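Local atomic coordinates of beta-galactosidase (Bacillus circulans subsp. alkalophilus, PDB entry 3TTY), a protein that hydrolyses terminal beta-galactosidic linkages, probably through a glycoside hydrolase active site in its TIM-barrel domain. Residues Gly504-Arg507 and Asn508-Gly511. Sequence-based numbering, arbitrary orientation.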
# COMPACT_ATOMS: atom_id res chain seq x y z
N GLY A 504 -37.62 3.94 -5.48
CA GLY A 504 -38.37 3.90 -4.23
C GLY A 504 -39.29 5.08 -4.01
O GLY A 504 -40.24 5.25 -4.76
N GLU A 505 -39.02 5.88 -2.98
CA GLU A 505 -39.90 7.01 -2.66
C GLU A 505 -39.88 8.10 -3.73
O GLU A 505 -40.76 8.95 -3.76
CB GLU A 505 -39.53 7.60 -1.29
CG GLU A 505 -39.49 6.58 -0.15
CD GLU A 505 -39.26 7.21 1.21
OE1 GLU A 505 -39.80 8.31 1.45
OE2 GLU A 505 -38.54 6.62 2.05
N LEU A 506 -38.87 8.07 -4.60
CA LEU A 506 -38.75 9.06 -5.67
C LEU A 506 -39.31 8.55 -7.00
O LEU A 506 -39.22 9.24 -8.02
CB LEU A 506 -37.28 9.49 -5.86
CG LEU A 506 -36.55 10.14 -4.68
CD1 LEU A 506 -35.08 10.34 -5.01
CD2 LEU A 506 -37.19 11.46 -4.31
N ARG A 507 -39.90 7.36 -6.99
CA ARG A 507 -40.37 6.72 -8.23
C ARG A 507 -41.50 7.51 -8.90
O ARG A 507 -41.50 7.70 -10.11
CB ARG A 507 -40.79 5.27 -7.99
CG ARG A 507 -41.31 4.55 -9.23
CD ARG A 507 -41.52 3.06 -8.94
NE ARG A 507 -42.01 2.30 -10.09
CZ ARG A 507 -42.20 0.98 -10.08
NH1 ARG A 507 -41.93 0.27 -8.98
NH2 ARG A 507 -42.66 0.35 -11.16
N ASN A 508 -42.44 8.01 -8.11
CA ASN A 508 -43.54 8.76 -8.67
C ASN A 508 -43.10 10.08 -9.27
O ASN A 508 -43.52 10.44 -10.37
CB ASN A 508 -44.62 9.02 -7.61
CG ASN A 508 -45.35 7.77 -7.22
OD1 ASN A 508 -45.59 6.88 -8.05
ND2 ASN A 508 -45.72 7.67 -5.94
N VAL A 509 -42.28 10.82 -8.54
CA VAL A 509 -41.91 12.14 -9.00
C VAL A 509 -40.97 12.05 -10.21
O VAL A 509 -41.01 12.91 -11.09
CB VAL A 509 -41.30 13.01 -7.89
CG1 VAL A 509 -39.93 12.49 -7.46
CG2 VAL A 509 -41.21 14.45 -8.37
N MET A 510 -40.15 11.00 -10.26
CA MET A 510 -39.21 10.84 -11.37
C MET A 510 -39.87 10.20 -12.59
O MET A 510 -39.43 10.41 -13.71
CB MET A 510 -37.98 10.04 -10.93
CG MET A 510 -37.17 10.69 -9.81
SD MET A 510 -36.85 12.46 -10.03
CE MET A 510 -35.99 12.45 -11.60
N GLY A 511 -40.93 9.42 -12.37
CA GLY A 511 -41.71 8.83 -13.45
C GLY A 511 -40.99 7.73 -14.20
O GLY A 511 -41.30 7.44 -15.36
O HOH W 1 -42.07 10.38 -5.66
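A short helical turn in the trimerisation-domain family region joins Leu-506 to Met-510 and Arg-507 to Gly-511. In sequence it follows the loop after strand 481-485 and runs directly into strand 512-519. Met-510 N donates to Leu-506 O at 3.0 Å, and Gly-511 N donates to Arg-507 O at 2.9 Å. The second bond is the more bent, with an N-H...O angle of 143°. Gly-511, just past the helix, is the first residue to leave helical angles, with positive phi (71°), which favours glycine. One residue earlier, a water bridges the backbone: it donates to Glu-505 O and accepts from Val-509 N at 2.9 Å. It thus replaces a direct bond between them.

Two apolar side chains follow Leu-506 along its buried side. With chi1 at -61°, Met-510 CG stands opposite the carbonyl carbon and lies 4.1 Å from Leu-506 CB. The methionine chain then bends at chi2 and chi3 and turns off to pack on strands 481-485 and 580-585. The straight Arg-507 side chain carries its guanidinium out to Glu-553, where NH2 forms a salt bridge, and Trp-513 adds a cation-pi contact. Val-509 brings CG1 to 4.3 Å from Leu-506 CD2, methyl against methyl.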